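PDB 3K8G: outer membrane protein TP0453 from Treponema pallidum, which alters membrane permeability at acidic pH, might be involved in ligand transport, and shelters a large hydrophobic cavity within a U-shaped beta-half-barrel. Local coordinates for residues 149-152 and 153-157; 48-51 and 52-56. All coordinates share one frame; numbering follows the deposited sequence.

Contact 1 of 2, residues 149-152 and 153-157; sequences FEKE and CTSEG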
loop_
_atom_site.group_PDB
_atom_site.type_symbol
_atom_site.label_atom_id
_atom_site.label_comp_id
_atom_site.label_asym_id
_atom_site.label_seq_id
_atom_site.Cartn_x
_atom_site.Cartn_y
_atom_site.Cartn_z
ATOM N N PHE A 149 -9.660 -0.841 8.348
ATOM C CA PHE A 149 -8.627 -0.141 7.570
ATOM C C PHE A 149 -8.533 1.337 8.050
ATOM O O PHE A 149 -7.432 1.863 8.355
ATOM C CB PHE A 149 -8.954 -0.236 6.075
ATOM C CG PHE A 149 -7.862 0.331 5.185
ATOM C CD1 PHE A 149 -7.006 -0.536 4.502
ATOM C CD2 PHE A 149 -7.704 1.718 5.053
ATOM C CE1 PHE A 149 -5.996 -0.023 3.655
ATOM C CE2 PHE A 149 -6.688 2.256 4.245
ATOM C CZ PHE A 149 -5.826 1.379 3.538
ATOM N N GLU A 150 -9.682 1.998 8.130
ATOM C CA GLU A 150 -9.751 3.386 8.684
ATOM C C GLU A 150 -9.112 3.475 10.076
ATOM O O GLU A 150 -8.319 4.391 10.347
ATOM C CB GLU A 150 -11.204 3.876 8.806
ATOM C CG GLU A 150 -11.918 4.084 7.471
ATOM C CD GLU A 150 -11.467 5.345 6.663
ATOM O OE1 GLU A 150 -12.117 5.614 5.636
ATOM O OE2 GLU A 150 -10.528 6.076 7.051
ATOM N N LYS A 151 -9.465 2.518 10.944
ATOM C CA LYS A 151 -8.861 2.446 12.284
ATOM C C LYS A 151 -7.323 2.312 12.253
ATOM O O LYS A 151 -6.605 3.088 12.925
ATOM C CB LYS A 151 -9.489 1.320 13.134
ATOM C CG LYS A 151 -8.979 1.295 14.596
ATOM C CD LYS A 151 -9.151 2.687 15.255
ATOM C CE LYS A 151 -9.022 2.670 16.795
ATOM N NZ LYS A 151 -9.027 4.063 17.374
ATOM N N GLU A 152 -6.821 1.354 11.470
ATOM C CA GLU A 152 -5.361 1.170 11.359
ATOM C C GLU A 152 -4.677 2.469 10.905
ATOM O O GLU A 152 -3.642 2.869 11.466
ATOM C CB GLU A 152 -4.988 0.010 10.422
ATOM C CG GLU A 152 -5.553 -1.403 10.807
ATOM C CD GLU A 152 -5.099 -1.915 12.184
ATOM O OE1 GLU A 152 -5.770 -2.816 12.687
ATOM O OE2 GLU A 152 -4.098 -1.433 12.757
ATOM N N CYS A 153 -5.281 3.159 9.936
ATOM C CA CYS A 153 -4.718 4.412 9.420
ATOM C C CYS A 153 -4.512 5.493 10.473
ATOM O O CYS A 153 -3.676 6.372 10.283
ATOM C CB CYS A 153 -5.532 4.978 8.232
ATOM S SG CYS A 153 -5.335 4.006 6.716
ATOM N N THR A 154 -5.264 5.469 11.576
ATOM C CA THR A 154 -4.985 6.459 12.614
ATOM C C THR A 154 -4.294 5.901 13.855
ATOM O O THR A 154 -4.275 6.548 14.883
ATOM C CB THR A 154 -6.242 7.185 13.019
ATOM O OG1 THR A 154 -7.215 6.230 13.437
ATOM C CG2 THR A 154 -6.780 8.000 11.834
ATOM N N SER A 155 -3.721 4.710 13.751
ATOM C CA SER A 155 -3.168 4.011 14.904
ATOM C C SER A 155 -1.643 4.086 15.038
ATOM O O SER A 155 -1.052 3.299 15.805
ATOM C CB SER A 155 -3.601 2.540 14.865
ATOM O OG SER A 155 -5.002 2.430 15.087
ATOM N N GLU A 156 -0.995 5.007 14.317
ATOM C CA GLU A 156 0.478 4.997 14.308
ATOM C C GLU A 156 1.028 5.247 15.705
ATOM O O GLU A 156 0.699 6.242 16.346
ATOM C CB GLU A 156 1.097 5.927 13.236
ATOM C CG GLU A 156 0.736 7.420 13.336
ATOM C CD GLU A 156 1.186 8.227 12.117
ATOM O OE1 GLU A 156 0.320 8.592 11.285
ATOM O OE2 GLU A 156 2.402 8.502 11.988
ATOM N N GLY A 157 1.826 4.303 16.182
ATOM C CA GLY A 157 2.355 4.354 17.532
ATOM C C GLY A 157 1.788 3.222 18.356
ATOM O O GLY A 157 2.510 2.616 19.147
HETATM O O HOH W 1 -5.337 -0.317 15.555
#

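Contact 2 of 2, residues 48-51 and 52-56; sequences KKIV and DRTTA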
loop_
_atom_site.group_PDB
_atom_site.type_symbol
_atom_site.label_atom_id
_atom_site.label_comp_id
_atom_site.label_asym_id
_atom_site.label_seq_id
_atom_site.Cartn_x
_atom_site.Cartn_y
_atom_site.Cartn_z
ATOM N N LYS A 48 14.836 4.704 -0.100
ATOM C CA LYS A 48 15.168 4.061 1.176
ATOM C C LYS A 48 15.441 5.114 2.236
ATOM O O LYS A 48 14.947 5.014 3.359
ATOM C CB LYS A 48 16.362 3.088 1.035
ATOM C CG LYS A 48 15.982 1.733 0.452
ATOM C CD LYS A 48 16.957 0.629 0.852
ATOM C CE LYS A 48 16.511 -0.721 0.277
ATOM N NZ LYS A 48 17.303 -1.873 0.824
ATOM N N LYS A 49 16.205 6.148 1.873
ATOM C CA LYS A 49 16.494 7.229 2.810
ATOM C C LYS A 49 15.217 7.900 3.318
ATOM O O LYS A 49 15.101 8.202 4.519
ATOM C CB LYS A 49 17.466 8.248 2.195
ATOM C CG LYS A 49 18.924 7.734 2.170
ATOM C CD LYS A 49 19.855 8.701 1.422
ATOM C CE LYS A 49 21.312 8.236 1.452
ATOM N NZ LYS A 49 21.467 6.937 0.749
ATOM N N ILE A 50 14.264 8.129 2.413
ATOM C CA ILE A 50 12.971 8.725 2.796
ATOM C C ILE A 50 12.224 7.811 3.770
ATOM O O ILE A 50 11.700 8.282 4.811
ATOM C CB ILE A 50 12.109 9.099 1.553
ATOM C CG1 ILE A 50 12.800 10.225 0.752
ATOM C CG2 ILE A 50 10.676 9.549 1.968
ATOM C CD1 ILE A 50 12.190 10.502 -0.598
ATOM N N VAL A 51 12.196 6.517 3.448
ATOM C CA VAL A 51 11.502 5.524 4.293
ATOM C C VAL A 51 12.079 5.501 5.696
ATOM O O VAL A 51 11.323 5.436 6.660
ATOM C CB VAL A 51 11.458 4.099 3.671
ATOM C CG1 VAL A 51 10.621 3.155 4.525
ATOM C CG2 VAL A 51 10.810 4.154 2.350
ATOM N N ASP A 52 13.415 5.595 5.812
ATOM C CA ASP A 52 14.083 5.618 7.124
ATOM C C ASP A 52 13.696 6.809 8.006
ATOM O O ASP A 52 13.890 6.771 9.222
ATOM C CB ASP A 52 15.613 5.501 6.970
ATOM C CG ASP A 52 16.036 4.160 6.350
ATOM O OD1 ASP A 52 17.172 4.049 5.852
ATOM O OD2 ASP A 52 15.226 3.208 6.348
ATOM N N ARG A 53 13.110 7.838 7.398
ATOM C CA ARG A 53 12.592 9.003 8.131
ATOM C C ARG A 53 11.037 9.089 8.180
ATOM O O ARG A 53 10.483 10.126 8.547
ATOM C CB ARG A 53 13.153 10.284 7.502
ATOM C CG ARG A 53 14.699 10.403 7.616
ATOM C CD ARG A 53 15.160 11.829 7.404
ATOM N NE ARG A 53 14.812 12.659 8.555
ATOM C CZ ARG A 53 15.619 12.927 9.578
ATOM N NH1 ARG A 53 16.862 12.448 9.614
ATOM N NH2 ARG A 53 15.172 13.683 10.568
ATOM N N THR A 54 10.360 7.998 7.828
ATOM C CA THR A 54 8.891 7.968 7.686
ATOM C C THR A 54 8.261 7.142 8.810
ATOM O O THR A 54 8.781 6.080 9.141
ATOM C CB THR A 54 8.543 7.380 6.323
ATOM O OG1 THR A 54 9.147 8.192 5.318
ATOM C CG2 THR A 54 6.998 7.314 6.063
ATOM N N THR A 55 7.172 7.632 9.412
ATOM C CA THR A 55 6.483 6.844 10.433
ATOM C C THR A 55 5.376 5.969 9.817
ATOM O O THR A 55 5.126 4.858 10.314
ATOM C CB THR A 55 5.903 7.706 11.592
ATOM O OG1 THR A 55 5.032 8.692 11.052
ATOM C CG2 THR A 55 7.029 8.444 12.352
ATOM N N ALA A 56 4.737 6.458 8.741
ATOM C CA ALA A 56 3.633 5.715 8.120
ATOM C C ALA A 56 3.512 6.043 6.634
ATOM O O ALA A 56 3.740 7.183 6.221
ATOM C CB ALA A 56 2.305 6.031 8.830
#

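Contact 1 of 2, residues 149-152 and 153-157
Cys153 opens the exit from helix 147-153 by making two contacts with Phe149, one turn back. Its backbone N donates to Phe149 O at 3.0 Å in the ordinary helical manner, while its SG comes to 3.3 Å from CE2 of the ring. The sulfur-aromatic approach is oblique, 49° off the ring normal, and concentrated on the CD2-CE2 side. The Phe149 ring reaches the sulfur and also packs on Tyr22 and Tyr24 of strand 21-26, with Leu12 packing beside both residues. At Thr154 the bonding pattern tightens. Its N bonds to Lys151 O, three residues back, at 3.0 Å, and its link to Glu150 O is only weak. Thr154 OG1 sits between the backbone N and the carbonyl carbon (chi1 56°), which turns the hydroxyl back toward the helix and lets it donate to Lys151 O at 3.2 Å. Ser155 then adds a third donor: its OG, placed anti to the carbonyl carbon (chi1 -68°), reaches Lys151 O at 2.8 Å from above the carbonyl plane. The N of Ser155 bonds to Glu152 O at 2.9 Å. A water donates both to Ser155 OG, at 2.8 Å, and to Glu152 OE2, so the serine hydroxyl hands its hydrogen to the helix while accepting one from solvent. Glu152 is held further by a salt bridge to Arg148 and a hydrogen bond to Ser159. Beyond Ser155, Glu156 leads the chain away toward strand 54-62, where Thr55 is its polar partner. The chemistry implies a helix end whose carbonyls are taken up by the residues that leave it: three donors converge on Lys151 O, and two of them are side-chain hydroxyls.

Contact 2 of 2, residues 48-51 and 52-56
The carbonyl group of Ile50 is gripped on both faces, by Arg53 N from one side and Thr54 OG1 from the other, and a second flat group, the carboxylate of Asp52, has Lys48 O lying over its face, 3.3 Å above CG, with its two oxygens set evenly to either side. This is the C-terminal turn of helix 45-52, assigned as amphipathic and probably among the helices that move when the hydrophobic cavity opens; here the i to i+4 pattern gives way to i to i+3 bonds before strand 54-62 begins. Asp52 N still donates to Lys48 O at 2.9 Å. Next, Arg53 N reaches Ile50 O at 3.0 Å and Thr54 N reaches Val51 O at 3.0 Å. Thr54 OG1 lies anti to the carbonyl carbon (chi1 -59°), which swings the hydroxyl back onto the helix end, with CG2 of Ile50 nearby. Tyr76 OH is a second hydrogen-bond partner of this buried hydroxyl, while Arg53 NE is hydrogen-bonded to Ser75 O. Val51 packs against Ile34 and Ile38 of helix 31-41, whereas Ile50 and Arg53 both touch Phe80 of helix 78-81. Just beyond, Thr55 and Ala56 both face Ser73 in a classic beta bulge, so the helix runs into a strand that is irregular at its start. The shortest hydrogen bond of the turn runs from Thr54 OG1 to Ile50 O at 2.6 Å, entering 47° out of the carbonyl plane.

How the contacts relate
From the N terminus, contact 2 comes first and is complete long before contact 1 begins; the two lie in series, neither nested nor crossing. Each finishes a helix: contact 2 hands helix 45-52 to strand 54-62, whereas contact 1 releases helix 147-153 into the loop before strand 162-166. Although their centres are about 18 Å apart, the outgoing segments meet, with Glu156 OE2 and Thr55 OG1 probably hydrogen-bonded at 2.8 Å. Cys153 O is hydrogen-bonded to Tyr58 OH of the same strand 54-62. Strand 21-26 lies between strands 54-62 and 162-166, so contact 1, packed on strand 21-26, and contact 2, which leads into strand 54-62, are tied to the same neighbouring strands.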